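Local atomic coordinates of MGS-M4 (Unidentified, PDB entry 4Q3M), a protein that probably reduces carbonyl compounds with a nicotinamide cofactor, as a TIM-barrel aldo-keto reductase whose physiological substrate is unknown. Residues A87-L92 with E127-A132; Y103-F108 with L115-A120; L181-P186 with R218-R223; M201-K206 with E250-S255. All blocks are in the same frame, centred on the assembly; numbering follows the deposited sequence.

Contact 1: residues A87-L92 with E127-A132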
# COMPACT_ATOMS: atom_id res chain seq x y z
N ALA A 87 -12.48 16.20 -20.40
CA ALA A 87 -11.10 16.30 -19.94
C ALA A 87 -10.15 15.67 -20.94
O ALA A 87 -8.97 16.04 -21.01
CB ALA A 87 -10.95 15.65 -18.58
N PHE A 88 -10.66 14.71 -21.71
CA PHE A 88 -9.87 14.05 -22.74
C PHE A 88 -9.63 14.97 -23.93
O PHE A 88 -8.53 15.05 -24.46
CB PHE A 88 -10.55 12.76 -23.20
CG PHE A 88 -9.86 12.08 -24.34
CD1 PHE A 88 -8.70 11.36 -24.12
CD2 PHE A 88 -10.36 12.16 -25.62
CE1 PHE A 88 -8.05 10.73 -25.16
CE2 PHE A 88 -9.72 11.53 -26.67
CZ PHE A 88 -8.56 10.82 -26.44
N ASN A 89 -10.69 15.67 -24.34
CA ASN A 89 -10.59 16.62 -25.44
C ASN A 89 -9.65 17.77 -25.09
O ASN A 89 -8.93 18.28 -25.95
CB ASN A 89 -11.97 17.16 -25.81
CG ASN A 89 -12.99 16.07 -26.05
OD1 ASN A 89 -12.67 15.03 -26.63
ND2 ASN A 89 -14.21 16.29 -25.59
N THR A 90 -9.66 18.16 -23.82
CA THR A 90 -8.75 19.18 -23.33
C THR A 90 -7.31 18.69 -23.42
O THR A 90 -6.42 19.41 -23.87
CB THR A 90 -9.07 19.57 -21.87
OG1 THR A 90 -10.41 20.06 -21.79
CG2 THR A 90 -8.11 20.64 -21.38
N SER A 91 -7.08 17.44 -23.00
CA SER A 91 -5.77 16.81 -23.11
C SER A 91 -5.35 16.73 -24.57
O SER A 91 -4.22 17.07 -24.93
CB SER A 91 -5.79 15.41 -22.50
OG SER A 91 -5.91 15.47 -21.09
N LEU A 92 -6.28 16.29 -25.40
CA LEU A 92 -6.04 16.07 -26.82
C LEU A 92 -5.66 17.37 -27.53
O LEU A 92 -4.73 17.41 -28.33
CB LEU A 92 -7.28 15.46 -27.47
CG LEU A 92 -7.09 14.84 -28.84
CD1 LEU A 92 -6.05 13.74 -28.75
CD2 LEU A 92 -8.40 14.31 -29.37
N GLU A 127 -14.32 4.95 -30.75
CA GLU A 127 -14.31 6.06 -31.70
C GLU A 127 -12.93 6.27 -32.32
O GLU A 127 -12.75 7.13 -33.17
CB GLU A 127 -14.79 7.35 -31.02
CG GLU A 127 -16.26 7.35 -30.66
CD GLU A 127 -16.70 8.61 -29.95
OE1 GLU A 127 -15.82 9.41 -29.57
OE2 GLU A 127 -17.92 8.81 -29.78
N GLY A 128 -11.96 5.48 -31.87
CA GLY A 128 -10.62 5.51 -32.44
C GLY A 128 -9.78 6.69 -31.99
O GLY A 128 -8.78 7.02 -32.63
N LYS A 129 -10.16 7.32 -30.89
CA LYS A 129 -9.42 8.46 -30.37
C LYS A 129 -8.31 8.03 -29.41
O LYS A 129 -7.36 8.76 -29.18
CB LYS A 129 -10.37 9.45 -29.68
CG LYS A 129 -11.30 10.17 -30.64
CD LYS A 129 -12.18 11.18 -29.92
CE LYS A 129 -13.08 11.91 -30.90
NZ LYS A 129 -13.97 12.89 -30.21
N VAL A 130 -8.45 6.83 -28.84
CA VAL A 130 -7.38 6.22 -28.07
C VAL A 130 -7.06 4.83 -28.59
O VAL A 130 -7.95 4.03 -28.86
CB VAL A 130 -7.71 6.14 -26.56
CG1 VAL A 130 -7.42 7.46 -25.88
CG2 VAL A 130 -9.16 5.73 -26.35
N LYS A 131 -5.77 4.55 -28.74
CA LYS A 131 -5.32 3.28 -29.29
C LYS A 131 -5.19 2.21 -28.21
O LYS A 131 -5.13 1.02 -28.50
CB LYS A 131 -3.99 3.46 -30.02
CG LYS A 131 -4.08 4.36 -31.24
CD LYS A 131 -5.13 3.86 -32.21
CE LYS A 131 -5.29 4.80 -33.39
NZ LYS A 131 -6.33 4.31 -34.34
N ALA A 132 -5.14 2.66 -26.95
CA ALA A 132 -5.05 1.75 -25.82
C ALA A 132 -5.56 2.43 -24.55
O ALA A 132 -5.30 3.61 -24.32
CB ALA A 132 -3.62 1.27 -25.63

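Contact 2: residues Y103-F108 with L115-A120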
# COMPACT_ATOMS: atom_id res chain seq x y z
N TYR A 103 -4.35 6.07 -22.74
CA TYR A 103 -5.03 6.94 -21.79
C TYR A 103 -5.29 6.18 -20.50
O TYR A 103 -5.87 5.09 -20.51
CB TYR A 103 -6.34 7.46 -22.39
CG TYR A 103 -6.86 8.73 -21.75
CD1 TYR A 103 -6.00 9.78 -21.47
CD2 TYR A 103 -8.20 8.88 -21.45
CE1 TYR A 103 -6.46 10.95 -20.88
CE2 TYR A 103 -8.68 10.05 -20.87
CZ TYR A 103 -7.80 11.08 -20.59
OH TYR A 103 -8.27 12.24 -20.01
N LEU A 104 -4.86 6.75 -19.38
CA LEU A 104 -4.93 6.06 -18.09
C LEU A 104 -5.78 6.80 -17.06
O LEU A 104 -5.83 8.03 -17.05
CB LEU A 104 -3.52 5.85 -17.53
CG LEU A 104 -2.49 5.13 -18.39
CD1 LEU A 104 -1.14 5.12 -17.69
CD2 LEU A 104 -2.93 3.71 -18.70
N ILE A 105 -6.43 6.04 -16.19
CA ILE A 105 -7.03 6.59 -14.99
C ILE A 105 -5.92 6.75 -13.95
O ILE A 105 -5.29 5.76 -13.56
CB ILE A 105 -8.16 5.70 -14.43
CG1 ILE A 105 -9.20 5.42 -15.52
CG2 ILE A 105 -8.80 6.35 -13.22
CD1 ILE A 105 -10.34 4.54 -15.06
N HIS A 106 -5.68 7.98 -13.51
CA HIS A 106 -4.51 8.29 -12.71
C HIS A 106 -4.54 7.64 -11.32
O HIS A 106 -3.54 7.07 -10.88
CB HIS A 106 -4.36 9.81 -12.57
CG HIS A 106 -2.95 10.27 -12.40
ND1 HIS A 106 -2.50 11.49 -12.85
CD2 HIS A 106 -1.87 9.67 -11.83
CE1 HIS A 106 -1.22 11.62 -12.57
NE2 HIS A 106 -0.81 10.53 -11.95
N TRP A 107 -5.67 7.74 -10.64
CA TRP A 107 -5.82 7.15 -9.31
C TRP A 107 -7.19 6.49 -9.14
O TRP A 107 -8.13 6.78 -9.88
CB TRP A 107 -5.64 8.22 -8.23
CG TRP A 107 -4.27 8.83 -8.17
CD1 TRP A 107 -3.84 9.93 -8.86
CD2 TRP A 107 -3.16 8.40 -7.38
NE1 TRP A 107 -2.53 10.21 -8.54
CE2 TRP A 107 -2.09 9.28 -7.64
CE3 TRP A 107 -2.97 7.35 -6.48
CZ2 TRP A 107 -0.85 9.14 -7.03
CZ3 TRP A 107 -1.73 7.21 -5.87
CH2 TRP A 107 -0.69 8.10 -6.15
N PHE A 108 -7.28 5.59 -8.16
CA PHE A 108 -8.56 4.97 -7.83
C PHE A 108 -9.37 5.88 -6.91
O PHE A 108 -8.88 6.33 -5.88
CB PHE A 108 -8.34 3.61 -7.17
CG PHE A 108 -9.61 2.89 -6.81
CD1 PHE A 108 -10.33 2.21 -7.78
CD2 PHE A 108 -10.09 2.90 -5.51
CE1 PHE A 108 -11.50 1.55 -7.45
CE2 PHE A 108 -11.26 2.25 -5.18
CZ PHE A 108 -11.97 1.57 -6.15
N LEU A 115 -15.54 2.81 -12.98
CA LEU A 115 -16.30 2.22 -14.07
C LEU A 115 -16.93 3.29 -14.96
O LEU A 115 -16.94 3.16 -16.19
CB LEU A 115 -17.39 1.29 -13.53
CG LEU A 115 -18.21 0.52 -14.56
CD1 LEU A 115 -17.30 -0.28 -15.48
CD2 LEU A 115 -19.22 -0.38 -13.88
N SER A 116 -17.45 4.35 -14.35
CA SER A 116 -18.07 5.45 -15.09
C SER A 116 -17.04 6.15 -15.96
O SER A 116 -17.32 6.54 -17.09
CB SER A 116 -18.72 6.45 -14.14
OG SER A 116 -19.36 7.49 -14.85
N THR A 117 -15.85 6.32 -15.41
CA THR A 117 -14.72 6.89 -16.14
C THR A 117 -14.27 5.98 -17.27
O THR A 117 -13.99 6.44 -18.38
CB THR A 117 -13.54 7.14 -15.21
OG1 THR A 117 -13.91 8.10 -14.20
CG2 THR A 117 -12.35 7.62 -15.99
N TYR A 118 -14.19 4.69 -16.98
CA TYR A 118 -13.69 3.72 -17.94
C TYR A 118 -14.67 3.52 -19.09
O TYR A 118 -14.26 3.25 -20.22
CB TYR A 118 -13.41 2.39 -17.25
CG TYR A 118 -12.49 1.49 -18.03
CD1 TYR A 118 -11.11 1.65 -17.97
CD2 TYR A 118 -12.99 0.47 -18.83
CE1 TYR A 118 -10.26 0.83 -18.68
CE2 TYR A 118 -12.15 -0.35 -19.55
CZ TYR A 118 -10.79 -0.17 -19.47
OH TYR A 118 -9.95 -0.99 -20.18
N ARG A 119 -15.96 3.65 -18.80
CA ARG A 119 -16.98 3.59 -19.84
C ARG A 119 -16.75 4.69 -20.87
O ARG A 119 -16.98 4.50 -22.06
CB ARG A 119 -18.38 3.72 -19.24
CG ARG A 119 -18.91 2.45 -18.58
CD ARG A 119 -19.26 1.39 -19.61
NE ARG A 119 -19.81 0.19 -18.99
CZ ARG A 119 -19.10 -0.88 -18.67
NH1 ARG A 119 -17.80 -0.92 -18.92
NH2 ARG A 119 -19.70 -1.93 -18.11
N ALA A 120 -16.28 5.84 -20.39
CA ALA A 120 -15.93 6.94 -21.27
C ALA A 120 -14.67 6.61 -22.06
O ALA A 120 -14.55 6.96 -23.24
CB ALA A 120 -15.74 8.22 -20.48

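Contact 3: residues L181-P186 with R218-R223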
# COMPACT_ATOMS: atom_id res chain seq x y z
N LEU A 181 1.97 -4.35 -16.95
CA LEU A 181 2.38 -3.52 -15.83
C LEU A 181 3.42 -2.50 -16.29
O LEU A 181 4.38 -2.84 -16.97
CB LEU A 181 2.94 -4.38 -14.70
CG LEU A 181 3.14 -3.66 -13.36
CD1 LEU A 181 2.56 -4.47 -12.22
CD2 LEU A 181 4.62 -3.38 -13.12
N GLU A 182 3.20 -1.25 -15.92
CA GLU A 182 4.12 -0.17 -16.26
C GLU A 182 4.68 0.43 -14.98
O GLU A 182 3.95 0.69 -14.02
CB GLU A 182 3.42 0.89 -17.10
CG GLU A 182 4.35 1.95 -17.66
CD GLU A 182 3.61 2.97 -18.52
OE1 GLU A 182 2.38 3.10 -18.37
OE2 GLU A 182 4.27 3.64 -19.34
N ALA A 183 5.99 0.65 -14.96
CA ALA A 183 6.66 1.13 -13.76
C ALA A 183 6.98 2.62 -13.83
O ALA A 183 7.75 3.05 -14.69
CB ALA A 183 7.93 0.34 -13.51
N TYR A 184 6.39 3.40 -12.94
CA TYR A 184 6.82 4.78 -12.77
C TYR A 184 7.66 4.86 -11.50
O TYR A 184 7.65 3.92 -10.69
CB TYR A 184 5.64 5.76 -12.73
CG TYR A 184 4.84 5.84 -11.44
CD1 TYR A 184 5.29 6.59 -10.36
CD2 TYR A 184 3.62 5.19 -11.32
CE1 TYR A 184 4.56 6.67 -9.19
CE2 TYR A 184 2.88 5.27 -10.16
CZ TYR A 184 3.35 6.01 -9.09
OH TYR A 184 2.62 6.09 -7.93
N ALA A 185 8.37 5.97 -11.33
CA ALA A 185 9.40 6.10 -10.31
C ALA A 185 10.37 4.90 -10.30
O ALA A 185 10.59 4.30 -9.25
CB ALA A 185 8.77 6.27 -8.93
N PRO A 186 10.95 4.57 -11.47
CA PRO A 186 11.84 3.40 -11.48
C PRO A 186 13.17 3.69 -10.80
O PRO A 186 13.89 2.76 -10.42
CB PRO A 186 12.04 3.14 -12.97
CG PRO A 186 11.92 4.48 -13.59
CD PRO A 186 10.90 5.23 -12.78
N ARG A 218 17.22 -1.59 -16.59
CA ARG A 218 17.39 -2.86 -17.29
C ARG A 218 16.70 -4.00 -16.57
O ARG A 218 16.11 -4.88 -17.20
CB ARG A 218 18.88 -3.19 -17.46
CG ARG A 218 19.13 -4.48 -18.22
CD ARG A 218 18.53 -4.42 -19.62
NE ARG A 218 18.46 -5.73 -20.25
CZ ARG A 218 17.97 -5.95 -21.46
NH1 ARG A 218 17.51 -4.94 -22.19
NH2 ARG A 218 17.94 -7.19 -21.95
N TRP A 219 16.77 -3.99 -15.24
CA TRP A 219 16.14 -5.01 -14.42
C TRP A 219 14.64 -5.07 -14.68
O TRP A 219 14.05 -6.15 -14.73
CB TRP A 219 16.43 -4.74 -12.94
CG TRP A 219 15.58 -5.52 -12.00
CD1 TRP A 219 15.68 -6.86 -11.72
CD2 TRP A 219 14.52 -5.02 -11.18
NE1 TRP A 219 14.73 -7.22 -10.79
CE2 TRP A 219 14.01 -6.11 -10.44
CE3 TRP A 219 13.94 -3.76 -11.00
CZ2 TRP A 219 12.95 -5.97 -9.55
CZ3 TRP A 219 12.90 -3.63 -10.11
CH2 TRP A 219 12.41 -4.73 -9.40
N LEU A 220 14.02 -3.90 -14.85
CA LEU A 220 12.61 -3.83 -15.21
C LEU A 220 12.39 -4.33 -16.63
O LEU A 220 11.40 -5.01 -16.91
CB LEU A 220 12.10 -2.40 -15.07
CG LEU A 220 11.96 -1.88 -13.63
CD1 LEU A 220 11.67 -0.39 -13.63
CD2 LEU A 220 10.88 -2.65 -12.89
N ILE A 221 13.32 -4.00 -17.53
CA ILE A 221 13.28 -4.48 -18.90
C ILE A 221 13.30 -6.00 -18.94
O ILE A 221 12.55 -6.63 -19.69
CB ILE A 221 14.46 -3.94 -19.73
CG1 ILE A 221 14.49 -2.41 -19.72
CG2 ILE A 221 14.39 -4.46 -21.16
CD1 ILE A 221 13.32 -1.78 -20.41
N GLU A 222 14.17 -6.59 -18.12
CA GLU A 222 14.31 -8.04 -18.05
C GLU A 222 13.02 -8.70 -17.57
O GLU A 222 12.70 -9.82 -17.96
CB GLU A 222 15.47 -8.42 -17.12
CG GLU A 222 16.84 -7.93 -17.58
CD GLU A 222 17.38 -8.68 -18.78
OE1 GLU A 222 16.75 -9.68 -19.20
OE2 GLU A 222 18.45 -8.28 -19.30
N ARG A 223 12.27 -7.99 -16.73
CA ARG A 223 11.00 -8.50 -16.21
C ARG A 223 9.83 -8.20 -17.14
O ARG A 223 8.67 -8.36 -16.75
CB ARG A 223 10.72 -7.91 -14.83
CG ARG A 223 11.69 -8.32 -13.74
CD ARG A 223 11.31 -7.69 -12.42
NE ARG A 223 9.98 -8.10 -11.98
CZ ARG A 223 9.28 -7.47 -11.04
NH1 ARG A 223 9.77 -6.39 -10.45
NH2 ARG A 223 8.07 -7.92 -10.71

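Contact 4: residues M201-K206 with E250-S255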
# COMPACT_ATOMS: atom_id res chain seq x y z
N MET A 201 23.19 -2.86 -5.84
CA MET A 201 23.04 -2.15 -7.11
C MET A 201 24.38 -1.58 -7.58
O MET A 201 24.67 -1.57 -8.77
CB MET A 201 22.02 -1.01 -6.98
CG MET A 201 20.58 -1.47 -6.77
SD MET A 201 19.96 -2.51 -8.10
CE MET A 201 19.98 -4.10 -7.30
N ALA A 202 25.18 -1.12 -6.63
CA ALA A 202 26.48 -0.52 -6.94
C ALA A 202 27.47 -1.57 -7.43
O ALA A 202 28.28 -1.30 -8.31
CB ALA A 202 27.03 0.21 -5.73
N LYS A 203 27.39 -2.77 -6.86
CA LYS A 203 28.30 -3.84 -7.23
C LYS A 203 28.02 -4.31 -8.65
O LYS A 203 28.92 -4.29 -9.49
CB LYS A 203 28.19 -5.02 -6.25
CG LYS A 203 28.41 -6.39 -6.89
CD LYS A 203 27.50 -7.46 -6.28
CE LYS A 203 27.70 -8.80 -6.97
NZ LYS A 203 27.14 -8.82 -8.35
N ILE A 204 26.79 -4.71 -8.93
CA ILE A 204 26.48 -5.34 -10.21
C ILE A 204 26.66 -4.34 -11.35
O ILE A 204 26.76 -4.73 -12.51
CB ILE A 204 25.04 -5.96 -10.19
CG1 ILE A 204 23.94 -4.94 -10.51
CG2 ILE A 204 24.77 -6.67 -8.88
CD1 ILE A 204 23.60 -4.88 -11.98
N ALA A 205 26.71 -3.06 -11.00
CA ALA A 205 27.02 -2.01 -11.97
C ALA A 205 28.48 -2.10 -12.42
O ALA A 205 28.83 -1.66 -13.52
CB ALA A 205 26.72 -0.64 -11.39
N LYS A 206 29.33 -2.67 -11.56
CA LYS A 206 30.73 -2.91 -11.90
C LYS A 206 30.84 -3.96 -13.00
O LYS A 206 31.75 -3.93 -13.82
CB LYS A 206 31.51 -3.36 -10.66
CG LYS A 206 31.97 -4.82 -10.72
CD LYS A 206 32.58 -5.32 -9.41
CE LYS A 206 31.56 -5.33 -8.28
NZ LYS A 206 32.12 -5.85 -7.01
N GLU A 250 21.08 -14.61 -14.60
CA GLU A 250 20.24 -15.15 -13.54
C GLU A 250 20.69 -14.73 -12.15
O GLU A 250 19.88 -14.34 -11.31
CB GLU A 250 20.19 -16.68 -13.63
CG GLU A 250 19.57 -17.35 -12.41
CD GLU A 250 19.44 -18.85 -12.58
OE1 GLU A 250 20.07 -19.41 -13.51
OE2 GLU A 250 18.71 -19.48 -11.79
N GLU A 251 22.00 -14.79 -11.90
CA GLU A 251 22.53 -14.47 -10.58
C GLU A 251 22.39 -12.98 -10.28
O GLU A 251 22.27 -12.58 -9.12
CB GLU A 251 23.99 -14.92 -10.44
CG GLU A 251 25.02 -13.85 -10.77
CD GLU A 251 26.42 -14.24 -10.33
OE1 GLU A 251 27.24 -13.34 -10.08
OE2 GLU A 251 26.69 -15.46 -10.24
N ASP A 252 22.40 -12.16 -11.33
CA ASP A 252 22.16 -10.73 -11.17
C ASP A 252 20.73 -10.50 -10.72
O ASP A 252 20.48 -9.78 -9.75
CB ASP A 252 22.43 -9.98 -12.48
CG ASP A 252 23.91 -9.79 -12.75
OD1 ASP A 252 24.69 -9.75 -11.78
OD2 ASP A 252 24.28 -9.67 -13.94
N MET A 253 19.79 -11.12 -11.43
CA MET A 253 18.37 -10.98 -11.14
C MET A 253 18.02 -11.45 -9.73
O MET A 253 17.20 -10.84 -9.05
CB MET A 253 17.54 -11.76 -12.17
CG MET A 253 17.67 -11.22 -13.59
SD MET A 253 17.04 -9.55 -13.74
CE MET A 253 15.30 -9.82 -13.40
N LYS A 254 18.66 -12.53 -9.30
CA LYS A 254 18.42 -13.07 -7.97
C LYS A 254 19.09 -12.20 -6.91
O LYS A 254 18.69 -12.20 -5.75
CB LYS A 254 18.91 -14.51 -7.87
CG LYS A 254 17.89 -15.47 -7.27
CD LYS A 254 16.55 -15.36 -7.98
CE LYS A 254 15.53 -16.33 -7.41
NZ LYS A 254 14.14 -15.84 -7.58
N SER A 255 20.12 -11.47 -7.32
CA SER A 255 20.81 -10.55 -6.43
C SER A 255 20.01 -9.26 -6.27
O SER A 255 19.99 -8.66 -5.20
CB SER A 255 22.22 -10.24 -6.95
OG SER A 255 22.99 -9.57 -5.97

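Contact 1: residues A87-L92 with E127-A132
The phenyl ring of F88 points at K129 and V130. At its edge and in its plane lies the backbone oxygen of K129, with F88 CZ 3.6 Å from K129 O. The slightly positive rim of an aromatic ring probably suits a carbonyl oxygen there. V130 comes in obliquely, its CG1 methyl 3.4 Å from F88 CE1. A further aromatic neighbour is Y103, whose ring meets that of F88 edge-to-face. With CG anti to the backbone N (chi1 175°), F88 carries its ring straight out from helix 81-94 to the loop. The aliphatic start of K129 crosses the ring obliquely, its CB 3.7 Å from F88 CE2. Beyond CG the lysine chain runs extended, which takes the ammonium away from the ring toward the outside. K129 NZ ends 4.4 Å from N89 OD1, too far for a bond, and 4.0 Å from E127 OE1, a long salt bridge. Just before K129, G128 ends helix 111-126 in a Schellman motif, with a positive phi that glycine takes up easily. Were F88 an alanine, V130 CG1 and the K129 methylenes would probably lose their apolar partner, and a gap would open between helix and loop. No hydrogen bond joins the two segments. The contact therefore rests mainly on apolar packing, with one carbonyl oxygen at the ring edge, while the polar end of K129 stays at the margin, where a lysine can bury its methylenes and keep its charge near the surface.

Contact 2: residues Y103-F108 with L115-A120
I105 and T117 reach toward each other tip to tip, I105 CD1 lying 3.8 Å from T117 CG2. The methylene that carries CD1 shares in the touch, since I105 CG1 is 3.9 Å from the same methyl. Y118, one residue further along the helix, offers the edge of its ring, and I105 CD1 sits near the ring plane 4.2 Å from Y118 CD1. One isoleucine methyl thus lodges against two successive helix residues. The torsions explain the reach: chi2 of I105 is 179°, which stretches CD1 away from the strand, and T117 CG2 stands anti to the backbone N (chi1 -62° for OG1), leading it toward the isoleucine. Threonine suits this place because it splits its two branches between different surroundings. Its methyl joins the apolar contact, while OG1 bonds to N113 O one turn earlier and to the backbone nitrogen of G80. Y118 is similarly divided, its ring packing against I105 and I133 and its hydroxyl hydrogen-bonded to I152 O. Within the helix, L115 CD1 lies over one face of the R119 guanidinium, toward its rim; R119 NH1 forms a salt bridge with E122 and NH2 bonds to N149 O. I105 is the last residue of strand 102-105, and L104 before it points away from the helix. The strand and helix 111-126 form the first two elements of a beta-alpha-beta unit completed by strand 133-136, where V135 also touches I105. T117 and A120 touch T84 of helix 81-94, so helix 111-126 rests on both the barrel strands and the preceding helix.

Contact 3: residues L181-P186 with R218-R223
L220 meets A183 and P186 from a helix turn that begins at R218. The R218 guanidinium grips E222, four residues on, side-on through NE and NH2. Both nitrogens go to a single oxygen: R218 NE is 2.7 Å and R218 NH2 2.9 Å from E222 OE2. They reach that oxygen from the same face of the carboxylate, well above its plane. W219 follows, one face of its indole taking the aliphatic CD of R223 near the rim. L220 is the residue of 218-223 that meets 181-186. Its CD1 methyl sits 3.8 Å from A183 CB and 3.6 Å from P186 CB, wedged against both. With CG anti to the carbonyl carbon (chi1 -71°) and chi2 at 171°, the leucine is stretched out toward the strand. Alanine suits the facing position because its short side chain lets the longer leucine come close, and proline adds a compact apolar ring. I221 also touches V227 of strand 226-227. E222 OE2 is held further by L248 N and T247 OG1, so this one oxygen ties the helix to the chain beyond it. R223, where the helix ends, donates through NH1 to Q166 O. Strand 180-184, helix 212-222 and strand 226-227 make a beta-alpha-beta crossover of the barrel: A183 pairs through its backbone with V226 and I228, and L220 and P186 both touch V227 between them.

Contact 4: residues M201-K206 with E250-S255
K203 and I204 of the first helix face D252 and S255 of the second, while M201 approaches from one turn earlier. M201 sets out away from the other helix, but its end bends back nearer, and it packs on V163 and V259. K203 reaches along the margin: its NZ stands 4.3 Å from D252 OD1 and 4.8 Å from E251 OE1, beyond salt-bridge range in both cases, although the opposite charges probably attract. A long, flexible lysine suits such a partly exposed edge. I204 is buried at the centre. Its CB lies 4.1 Å from D252 OD1 and its CG2 4.5 Å from S255 OG, both loose contacts; the isoleucine meets polar atoms here and finds its apolar partners in I215 and L248. D252, with CG anti to the carbonyl carbon (chi1 -77°), extends toward the first helix, where its OD2 accepts a hydrogen bond from H208 NE2 and forms a salt bridge with K207, just past 201-206. This buried carboxylate thus binds the end of helix 199-207. The two helix segments run nearly antiparallel, their axes at 165° and 10.9 Å apart. One helix precedes helix 212-222 and the other follows helix 234-241, which is consistent with the pair of auxiliary helices that aldo-keto reductases add to the TIM barrel.

How the contacts relate
Contacts 1 and 2 are neighbours, their centres 12 Å apart; A132 O and Y103 N, at 3.1 Å, probably share a hydrogen bond where strand 133-136 is about to begin beside strand 102-105. Contact 3, across the chain's centre, meets contact 2 through the barrel interior, with L104 CD1 4.1 Å from E182 OE1. Contact 4, its centre 41 Å from that of contact 1, adjoins contact 3, E222 CB being 3.9 Å from M253 SD. Aldo-keto reductases generally hold their active site at the C-terminal ends of the barrel strands, where contacts 2 and 3 run out of strands 102-105 and 180-184. A sulfate, probably from the crystallisation liquor though it may mark a pocket, lies about 3 Å from the P186 side chain.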